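Local coordinates for protein chitin deacetylase (Bombyx mori, PDB 5ZNT) that removes acetyl groups from the N-acetyl-D-glucosamine residues of chitin, yielding chitosan and acetate, as a zinc-dependent carbohydrate esterase, at residues Lys122-Asn136 against Leu361-Thr374. Numbering follows the deposited sequence.
With NAG (2-acetamido-2-deoxy-beta-D-glucopyranose), chain D.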
ATOM      1  N   LYS A 122       3.635  18.776   3.351  1.00 20.55           N
ATOM      2  CA  LYS A 122       4.009  18.695   4.765  1.00 26.19           C
ATOM      3  C   LYS A 122       3.590  17.364   5.366  1.00 19.15           C
ATOM      4  O   LYS A 122       4.339  16.773   6.148  1.00 20.58           O
ATOM      5  CB  LYS A 122       3.399  19.848   5.555  1.00 24.94           C
ATOM      6  CG  LYS A 122       4.044  21.203   5.220  1.00 28.46           C
ATOM      7  CD  LYS A 122       3.269  22.340   5.875  1.00 39.34           C
ATOM      8  CE  LYS A 122       4.128  23.108   6.849  1.00 46.70           C
ATOM      9  NZ  LYS A 122       3.305  24.067   7.638  1.00 41.62           N
ATOM     10  N   GLU A 123       2.403  16.875   5.003  1.00 17.70           N
ATOM     11  CA  GLU A 123       1.916  15.601   5.530  1.00 20.47           C
ATOM     12  C   GLU A 123       2.714  14.427   4.977  1.00 21.41           C
ATOM     13  O   GLU A 123       3.111  13.540   5.728  1.00 18.25           O
ATOM     14  CB  GLU A 123       0.430  15.419   5.205  1.00 20.14           C
ATOM     15  CG  GLU A 123      -0.514  16.314   6.036  1.00 19.96           C
ATOM     16  CD  GLU A 123      -0.707  15.771   7.449  1.00 20.68           C
ATOM     17  OE1 GLU A 123      -0.027  14.793   7.812  1.00 19.54           O
ATOM     18  OE2 GLU A 123      -1.548  16.300   8.195  1.00 21.13           O
ATOM     19  N   MET A 124       2.941  14.390   3.658  1.00 18.82           N
ATOM     20  CA  MET A 124       3.465  13.169   3.043  1.00 17.75           C
ATOM     21  C   MET A 124       4.980  13.220   2.877  1.00 19.07           C
ATOM     22  O   MET A 124       5.678  12.272   3.253  1.00 15.91           O
ATOM     23  CB  MET A 124       2.767  12.920   1.689  1.00 17.55           C
ATOM     24  CG  MET A 124       1.236  12.682   1.852  1.00 14.81           C
ATOM     25  SD  MET A 124       0.917  11.360   3.043  1.00 19.12           S
ATOM     26  CE  MET A 124      -0.858  11.251   2.855  1.00 19.79           C
ATOM     27  N   ALA A 125       5.511  14.307   2.304  1.00 20.68           N
ATOM     28  CA  ALA A 125       6.965  14.425   2.237  1.00 17.76           C
ATOM     29  C   ALA A 125       7.562  14.548   3.635  1.00 21.27           C
ATOM     30  O   ALA A 125       8.659  14.040   3.885  1.00 19.81           O
ATOM     31  CB  ALA A 125       7.377  15.620   1.374  1.00 24.00           C
ATOM     32  N   GLY A 126       6.857  15.217   4.550  1.00 21.18           N
ATOM     33  CA  GLY A 126       7.305  15.256   5.933  1.00 18.16           C
ATOM     34  C   GLY A 126       7.386  13.878   6.555  1.00 19.36           C
ATOM     35  O   GLY A 126       8.367  13.538   7.217  1.00 17.58           O
ATOM     36  N   MET A 127       6.353  13.051   6.343  1.00 16.70           N
ATOM     37  CA  MET A 127       6.385  11.704   6.902  1.00 17.09           C
ATOM     38  C   MET A 127       7.528  10.899   6.299  1.00 16.42           C
ATOM     39  O   MET A 127       8.177  10.113   7.003  1.00 15.91           O
ATOM     40  CB  MET A 127       5.051  10.983   6.671  1.00 16.60           C
ATOM     41  CG  MET A 127       5.000   9.561   7.246  1.00 19.21           C
ATOM     42  SD  MET A 127       5.440   9.495   9.029  1.00 18.68           S
ATOM     43  CE  MET A 127       5.429   7.727   9.355  1.00 15.16           C
ATOM     44  N   ARG A 128       7.798  11.081   5.000  1.00 15.61           N
ATOM     45  CA  ARG A 128       8.973  10.430   4.408  1.00 14.21           C
ATOM     46  C   ARG A 128      10.263  10.852   5.114  1.00 16.25           C
ATOM     47  O   ARG A 128      11.158  10.025   5.347  1.00 17.15           O
ATOM     48  CB  ARG A 128       9.059  10.734   2.906  1.00 18.54           C
ATOM     49  CG  ARG A 128      10.303  10.090   2.213  1.00 20.15           C
ATOM     50  CD  ARG A 128      10.287  10.321   0.675  1.00 19.14           C
ATOM     51  NE  ARG A 128      10.269  11.743   0.366  1.00 20.95           N
ATOM     52  CZ  ARG A 128      10.021  12.237  -0.841  1.00 27.72           C
ATOM     53  NH1 ARG A 128       9.776  11.416  -1.852  1.00 22.66           N
ATOM     54  NH2 ARG A 128      10.018  13.549  -1.037  1.00 21.14           N
ATOM     55  N   VAL A 129      10.385  12.134   5.456  1.00 17.30           N
ATOM     56  CA  VAL A 129      11.582  12.593   6.173  1.00 16.71           C
ATOM     57  C   VAL A 129      11.698  11.902   7.532  1.00 16.83           C
ATOM     58  O   VAL A 129      12.781  11.448   7.930  1.00 17.55           O
ATOM     59  CB  VAL A 129      11.544  14.126   6.326  1.00 15.95           C
ATOM     60  CG1 VAL A 129      12.488  14.605   7.455  1.00 18.30           C
ATOM     61  CG2 VAL A 129      11.872  14.816   4.994  1.00 22.87           C
ATOM     62  N   ILE A 130      10.589  11.821   8.270  1.00 13.99           N
ATOM     63  CA  ILE A 130      10.604  11.165   9.578  1.00 15.71           C
ATOM     64  C   ILE A 130      11.085   9.729   9.453  1.00 18.77           C
ATOM     65  O   ILE A 130      11.972   9.275  10.199  1.00 17.70           O
ATOM     66  CB  ILE A 130       9.207  11.233  10.225  1.00 15.83           C
ATOM     67  CG1 ILE A 130       8.789  12.693  10.427  1.00 16.30           C
ATOM     68  CG2 ILE A 130       9.193  10.470  11.568  1.00 17.04           C
ATOM     69  CD1 ILE A 130       7.367  12.845  11.010  1.00 17.17           C
ATOM     70  N   ILE A 131      10.506   8.982   8.510  1.00 16.08           N
ATOM     71  CA  ILE A 131      10.874   7.575   8.344  1.00 12.91           C
ATOM     72  C   ILE A 131      12.343   7.442   7.981  1.00 16.64           C
ATOM     73  O   ILE A 131      13.074   6.640   8.581  1.00 17.86           O
ATOM     74  CB  ILE A 131      10.006   6.906   7.272  1.00 15.88           C
ATOM     75  CG1 ILE A 131       8.539   6.830   7.738  1.00 16.35           C
ATOM     76  CG2 ILE A 131      10.548   5.507   6.963  1.00 11.77           C
ATOM     77  CD1 ILE A 131       7.589   6.420   6.596  1.00 15.12           C
ATOM     78  N   GLU A 132      12.778   8.185   6.953  1.00 17.38           N
ATOM     79  CA  GLU A 132      14.154   8.065   6.472  1.00 21.02           C
ATOM     80  C   GLU A 132      15.142   8.372   7.585  1.00 22.26           C
ATOM     81  O   GLU A 132      16.158   7.670   7.740  1.00 20.49           O
ATOM     82  CB  GLU A 132      14.377   8.985   5.268  1.00 16.92           C
ATOM     83  CG  GLU A 132      13.635   8.499   3.994  1.00 20.55           C
ATOM     84  CD  GLU A 132      13.829   9.424   2.775  1.00 25.07           C
ATOM     85  OE1 GLU A 132      14.365  10.530   2.925  1.00 30.98           O
ATOM     86  OE2 GLU A 132      13.434   9.050   1.655  1.00 26.40           O
ATOM     87  N   LYS A 133      14.834   9.383   8.410  1.00 17.00           N
ATOM     88  CA  LYS A 133      15.713   9.687   9.535  1.00 17.17           C
ATOM     89  C   LYS A 133      15.624   8.629  10.632  1.00 19.78           C
ATOM     90  O   LYS A 133      16.628   7.986  10.962  1.00 19.96           O
ATOM     91  CB  LYS A 133      15.409  11.063  10.127  1.00 15.47           C
ATOM     92  CG  LYS A 133      16.280  11.353  11.365  1.00 16.93           C
ATOM     93  CD  LYS A 133      16.185  12.822  11.800  1.00 17.02           C
ATOM     94  CE  LYS A 133      16.963  13.022  13.139  1.00 21.62           C
ATOM     95  NZ  LYS A 133      16.898  14.467  13.554  1.00 22.20           N
ATOM     96  N   PHE A 134      14.448   8.457  11.244  1.00 15.27           N
ATOM     97  CA  PHE A 134      14.399   7.656  12.465  1.00 15.86           C
ATOM     98  C   PHE A 134      14.405   6.160  12.225  1.00 17.41           C
ATOM     99  O   PHE A 134      14.668   5.413  13.176  1.00 18.48           O
ATOM    100  CB  PHE A 134      13.211   8.082  13.320  1.00 14.56           C
ATOM    101  CG  PHE A 134      13.393   9.465  13.831  1.00 16.94           C
ATOM    102  CD1 PHE A 134      14.301   9.710  14.868  1.00 17.38           C
ATOM    103  CD2 PHE A 134      12.775  10.537  13.192  1.00 15.54           C
ATOM    104  CE1 PHE A 134      14.532  11.001  15.328  1.00 19.33           C
ATOM    105  CE2 PHE A 134      13.002  11.845  13.637  1.00 17.58           C
ATOM    106  CZ  PHE A 134      13.879  12.075  14.713  1.00 18.08           C
ATOM    107  N   SER A 135      14.162   5.703  10.998  1.00 17.48           N
ATOM    108  CA  SER A 135      14.388   4.303  10.643  1.00 14.39           C
ATOM    109  C   SER A 135      15.676   4.123   9.845  1.00 19.65           C
ATOM    110  O   SER A 135      15.962   3.006   9.399  1.00 19.30           O
ATOM    111  CB  SER A 135      13.200   3.755   9.837  1.00 17.72           C
ATOM    112  OG  SER A 135      12.044   3.693  10.667  1.00 17.45           O
ATOM    113  N   ASN A 136      16.423   5.202   9.611  1.00 19.38           N
ATOM    114  CA  ASN A 136      17.712   5.152   8.916  1.00 20.98           C
ATOM    115  C   ASN A 136      17.598   4.397   7.589  1.00 24.15           C
ATOM    116  O   ASN A 136      18.296   3.422   7.312  1.00 24.35           O
ATOM    117  CB  ASN A 136      18.787   4.537   9.814  1.00 25.39           C
ATOM    118  CG  ASN A 136      20.190   4.717   9.239  1.00 28.28           C
ATOM    119  OD1 ASN A 136      20.417   5.584   8.394  1.00 26.42           O
ATOM    120  ND2 ASN A 136      21.125   3.902   9.690  1.00 35.62           N
ATOM    121  N   LEU A 361      18.416   5.629  16.590  1.00 24.00           N
ATOM    122  CA  LEU A 361      19.119   6.898  16.669  1.00 27.69           C
ATOM    123  C   LEU A 361      19.038   7.462  18.085  1.00 26.91           C
ATOM    124  O   LEU A 361      18.165   7.091  18.874  1.00 22.36           O
ATOM    125  CB  LEU A 361      18.516   7.912  15.694  1.00 25.43           C
ATOM    126  CG  LEU A 361      18.993   7.986  14.254  1.00 27.25           C
ATOM    127  CD1 LEU A 361      18.616   6.716  13.499  1.00 27.03           C
ATOM    128  CD2 LEU A 361      18.356   9.234  13.625  1.00 22.98           C
ATOM    129  N   ARG A 362      19.964   8.379  18.402  1.00 25.64           N
ATOM    130  CA  ARG A 362      19.811   9.176  19.615  1.00 25.39           C
ATOM    131  C   ARG A 362      18.524   9.989  19.536  1.00 22.94           C
ATOM    132  O   ARG A 362      18.057  10.351  18.454  1.00 23.16           O
ATOM    133  CB  ARG A 362      20.999  10.128  19.808  1.00 30.90           C
ATOM    134  CG  ARG A 362      21.199  10.998  18.592  1.00 42.04           C
ATOM    135  CD  ARG A 362      21.662  12.450  18.844  1.00 47.65           C
ATOM    136  NE  ARG A 362      21.894  13.085  17.539  1.00 49.25           N
ATOM    137  CZ  ARG A 362      21.413  14.267  17.160  1.00 49.29           C
ATOM    138  NH1 ARG A 362      20.686  15.008  17.992  1.00 49.98           N
ATOM    139  NH2 ARG A 362      21.675  14.714  15.940  1.00 53.78           N
ATOM    140  N   CYS A 363      17.953  10.289  20.700  1.00 19.55           N
ATOM    141  CA  CYS A 363      16.680  10.986  20.728  1.00 22.52           C
ATOM    142  C   CYS A 363      16.845  12.398  20.166  1.00 26.20           C
ATOM    143  O   CYS A 363      17.848  13.054  20.437  1.00 25.10           O
ATOM    144  CB  CYS A 363      16.148  11.049  22.157  1.00 21.95           C
ATOM    145  SG  CYS A 363      15.822   9.396  22.789  1.00 26.86           S
ATOM    146  N   PRO A 364      15.883  12.887  19.392  1.00 22.41           N
ATOM    147  CA  PRO A 364      15.914  14.284  18.948  1.00 19.97           C
ATOM    148  C   PRO A 364      15.470  15.186  20.095  1.00 19.17           C
ATOM    149  O   PRO A 364      14.961  14.711  21.109  1.00 22.39           O
ATOM    150  CB  PRO A 364      14.902  14.291  17.795  1.00 18.22           C
ATOM    151  CG  PRO A 364      13.824  13.293  18.304  1.00 18.58           C
ATOM    152  CD  PRO A 364      14.626  12.200  19.021  1.00 17.68           C
ATOM    153  N   VAL A 365      15.627  16.508  19.924  1.00 16.48           N
ATOM    154  CA  VAL A 365      15.273  17.409  21.028  1.00 17.07           C
ATOM    155  C   VAL A 365      13.777  17.698  21.116  1.00 25.12           C
ATOM    156  O   VAL A 365      13.300  18.137  22.171  1.00 24.46           O
ATOM    157  CB  VAL A 365      16.036  18.753  20.971  1.00 26.43           C
ATOM    158  CG1 VAL A 365      17.567  18.511  20.959  1.00 24.85           C
ATOM    159  CG2 VAL A 365      15.622  19.598  19.811  1.00 21.54           C
ATOM    160  N   ASN A 366      13.029  17.447  20.042  1.00 20.61           N
ATOM    161  CA  ASN A 366      11.634  17.832  19.867  1.00 22.33           C
ATOM    162  C   ASN A 366      10.877  16.635  19.288  1.00 21.23           C
ATOM    163  O   ASN A 366      11.451  15.852  18.529  1.00 18.37           O
ATOM    164  CB  ASN A 366      11.616  19.056  18.895  1.00 23.20           C
ATOM    165  CG  ASN A 366      10.277  19.704  18.755  1.00 33.80           C
ATOM    166  OD1 ASN A 366       9.565  19.924  19.731  1.00 39.31           O
ATOM    167  ND2 ASN A 366       9.907  20.018  17.513  1.00 30.42           N
ATOM    168  N   TYR A 367       9.595  16.490  19.609  1.00 20.65           N
ATOM    169  CA  TYR A 367       8.783  15.459  18.947  1.00 18.61           C
ATOM    170  C   TYR A 367       8.514  15.834  17.481  1.00 15.52           C
ATOM    171  O   TYR A 367       7.922  16.890  17.223  1.00 19.21           O
ATOM    172  CB  TYR A 367       7.462  15.275  19.679  1.00 19.69           C
ATOM    173  CG  TYR A 367       6.601  14.223  19.053  1.00 20.58           C
ATOM    174  CD1 TYR A 367       7.043  12.906  18.963  1.00 19.19           C
ATOM    175  CD2 TYR A 367       5.351  14.537  18.570  1.00 24.25           C
ATOM    176  CE1 TYR A 367       6.255  11.928  18.391  1.00 22.50           C
ATOM    177  CE2 TYR A 367       4.543  13.561  18.010  1.00 22.87           C
ATOM    178  CZ  TYR A 367       5.006  12.277  17.916  1.00 22.15           C
ATOM    179  OH  TYR A 367       4.204  11.331  17.334  1.00 23.71           O
ATOM    180  N   PRO A 368       8.938  15.035  16.500  1.00 18.94           N
ATOM    181  CA  PRO A 368       8.700  15.398  15.088  1.00 16.80           C
ATOM    182  C   PRO A 368       7.221  15.606  14.803  1.00 17.28           C
ATOM    183  O   PRO A 368       6.370  14.864  15.302  1.00 16.91           O
ATOM    184  CB  PRO A 368       9.246  14.197  14.307  1.00 18.23           C
ATOM    185  CG  PRO A 368      10.290  13.588  15.267  1.00 17.68           C
ATOM    186  CD  PRO A 368       9.704  13.786  16.646  1.00 15.39           C
ATOM    187  N   TRP A 369       6.920  16.629  14.003  1.00 15.04           N
ATOM    188  CA  TRP A 369       5.557  16.877  13.540  1.00 16.09           C
ATOM    189  C   TRP A 369       5.624  17.699  12.257  1.00 16.09           C
ATOM    190  O   TRP A 369       6.695  17.868  11.656  1.00 16.12           O
ATOM    191  CB  TRP A 369       4.717  17.559  14.639  1.00 16.73           C
ATOM    192  CG  TRP A 369       3.178  17.330  14.524  1.00 17.80           C
ATOM    193  CD1 TRP A 369       2.224  18.254  14.148  1.00 19.05           C
ATOM    194  CD2 TRP A 369       2.466  16.112  14.797  1.00 16.86           C
ATOM    195  NE1 TRP A 369       0.962  17.676  14.176  1.00 17.44           N
ATOM    196  CE2 TRP A 369       1.081  16.375  14.587  1.00 17.26           C
ATOM    197  CE3 TRP A 369       2.861  14.828  15.202  1.00 17.03           C
ATOM    198  CZ2 TRP A 369       0.099  15.394  14.739  1.00 18.37           C
ATOM    199  CZ3 TRP A 369       1.877  13.845  15.378  1.00 17.03           C
ATOM    200  CH2 TRP A 369       0.505  14.142  15.147  1.00 16.57           C
ATOM    201  N   LEU A 370       4.469  18.217  11.831  1.00 16.27           N
ATOM    202  CA  LEU A 370       4.340  18.881  10.526  1.00 17.93           C
ATOM    203  C   LEU A 370       5.404  19.950  10.298  1.00 20.76           C
ATOM    204  O   LEU A 370       6.008  20.020   9.220  1.00 18.16           O
ATOM    205  CB  LEU A 370       2.960  19.541  10.410  1.00 18.74           C
ATOM    206  CG  LEU A 370       1.742  18.690  10.075  1.00 22.15           C
ATOM    207  CD1 LEU A 370       0.491  19.582  10.187  1.00 22.80           C
ATOM    208  CD2 LEU A 370       1.894  18.126   8.674  1.00 20.47           C
ATOM    209  N   ASN A 371       5.590  20.846  11.258  1.00 18.59           N
ATOM    210  CA  ASN A 371       6.515  21.957  11.041  1.00 15.15           C
ATOM    211  C   ASN A 371       7.956  21.617  11.413  1.00 23.46           C
ATOM    212  O   ASN A 371       8.838  22.445  11.210  1.00 23.56           O
ATOM    213  CB  ASN A 371       6.074  23.187  11.827  1.00 19.65           C
ATOM    214  CG  ASN A 371       4.774  23.781  11.296  1.00 26.62           C
ATOM    215  OD1 ASN A 371       4.427  23.588  10.130  1.00 27.38           O
ATOM    216  ND2 ASN A 371       4.059  24.506  12.142  1.00 26.77           N
ATOM    217  N   ASP A 372       8.216  20.432  11.958  1.00 16.14           N
ATOM    218  CA  ASP A 372       9.569  20.033  12.346  1.00 14.86           C
ATOM    219  C   ASP A 372       9.679  18.518  12.229  1.00 15.14           C
ATOM    220  O   ASP A 372       9.733  17.792  13.229  1.00 17.77           O
ATOM    221  CB  ASP A 372       9.885  20.513  13.762  1.00 14.04           C
ATOM    222  CG  ASP A 372      11.319  20.267  14.158  1.00 21.46           C
ATOM    223  OD1 ASP A 372      12.138  19.897  13.282  1.00 19.41           O
ATOM    224  OD2 ASP A 372      11.619  20.397  15.351  1.00 21.14           O
ATOM    225  N   PRO A 373       9.724  17.999  11.003  1.00 18.79           N
ATOM    226  CA  PRO A 373       9.744  16.536  10.848  1.00 18.15           C
ATOM    227  C   PRO A 373      11.049  15.890  11.298  1.00 19.27           C
ATOM    228  O   PRO A 373      11.051  14.680  11.572  1.00 17.40           O
ATOM    229  CB  PRO A 373       9.483  16.332   9.338  1.00 19.17           C
ATOM    230  CG  PRO A 373       9.863  17.634   8.689  1.00 18.92           C
ATOM    231  CD  PRO A 373       9.555  18.710   9.720  1.00 16.72           C
ATOM    232  N   THR A 374      12.165  16.638  11.386  1.00 16.36           N
ATOM    233  CA  THR A 374      13.389  16.032  11.914  1.00 18.99           C
ATOM    234  C   THR A 374      13.423  16.031  13.431  1.00 18.52           C
ATOM    235  O   THR A 374      14.257  15.317  14.018  1.00 18.92           O
ATOM    236  CB  THR A 374      14.645  16.749  11.407  1.00 18.27           C
ATOM    237  OG1 THR A 374      14.655  18.090  11.891  1.00 18.27           O
ATOM    238  CG2 THR A 374      14.688  16.773   9.884  1.00 16.60           C
TER
HETATM  239  C1  NAG D 604      22.489   3.985   9.215  1.00 44.77           C
HETATM  240  C2  NAG D 604      23.390   4.502  10.362  1.00 52.51           C
HETATM  241  C3  NAG D 604      24.878   4.270  10.058  1.00 53.45           C
HETATM  242  C4  NAG D 604      25.137   2.840   9.614  1.00 50.49           C
HETATM  243  C5  NAG D 604      24.240   2.536   8.425  1.00 61.15           C
HETATM  244  C6  NAG D 604      24.397   1.127   7.905  1.00 54.94           C
HETATM  245  C7  NAG D 604      22.783   6.426  11.773  1.00 49.61           C
HETATM  246  C8  NAG D 604      22.570   7.914  11.812  1.00 43.82           C
HETATM  247  N2  NAG D 604      23.142   5.918  10.589  1.00 50.73           N
HETATM  248  O3  NAG D 604      25.647   4.558  11.220  1.00 63.70           O
HETATM  249  O4  NAG D 604      26.504   2.672   9.250  1.00 65.17           O
HETATM  250  O5  NAG D 604      22.877   2.672   8.845  1.00 49.28           O
HETATM  251  O6  NAG D 604      24.412   0.183   8.967  1.00 63.91           O
HETATM  252  O7  NAG D 604      22.632   5.718  12.767  1.00 53.44           O
HETATM  253  O   HOH W   1       6.444  18.208   7.255  1.00 18.20           O
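F134 lays the far end of its ring against P364 and P368, which both meet it obliquely from the side opposite K133 CG, its CE2 lying 3.6 Å from P368 CG and its CZ 3.8 Å from P364 CG. With CG beside the backbone N (chi1 -67°), the ring leaves the helix toward the C-terminal loop, and its edge comes up to the carbonyl of T374, CZ lying 3.3 Å from T374 O. The same oxygen accepts a hydrogen bond from K133 NZ at 2.8 Å, the ammonium tilted 23° from the carbonyl plane. K133 gets there fully extended, passing its CG over the centre of one face of the F134 ring, while its NZ also forms a salt bridge with D376. L361 packs CD2 against K133 CG at 3.7 Å.

One turn back, the CG1-CD1 arm of I130 crosses P373 at about a right angle, CG1 lying 3.2 Å from P373 O, and ends with CD1 against P368 CB. V129 CG1 fits against P373 and T374. At G126 the helix backbone itself is met, P373 CB lying 3.7 Å from G126 O. At the far end, L370 CD2 lies over the carboxylate of E123, which is hydrogen-bonded to T104. K122 NZ reaches N371 OD1 at 2.8 Å, in the carbonyl plane, and a water donates to both K122 O and L370 O.

Beyond the helix, a Schellman motif turns the chain at N136, whose ND2 carries an N-linked NAG. A proline-rich, irregular loop thus packs along helix 117-134, whose other side meets strand 97-100, joining the C-terminal region to the distorted (beta/alpha) barrel of the CE4 catalytic domain.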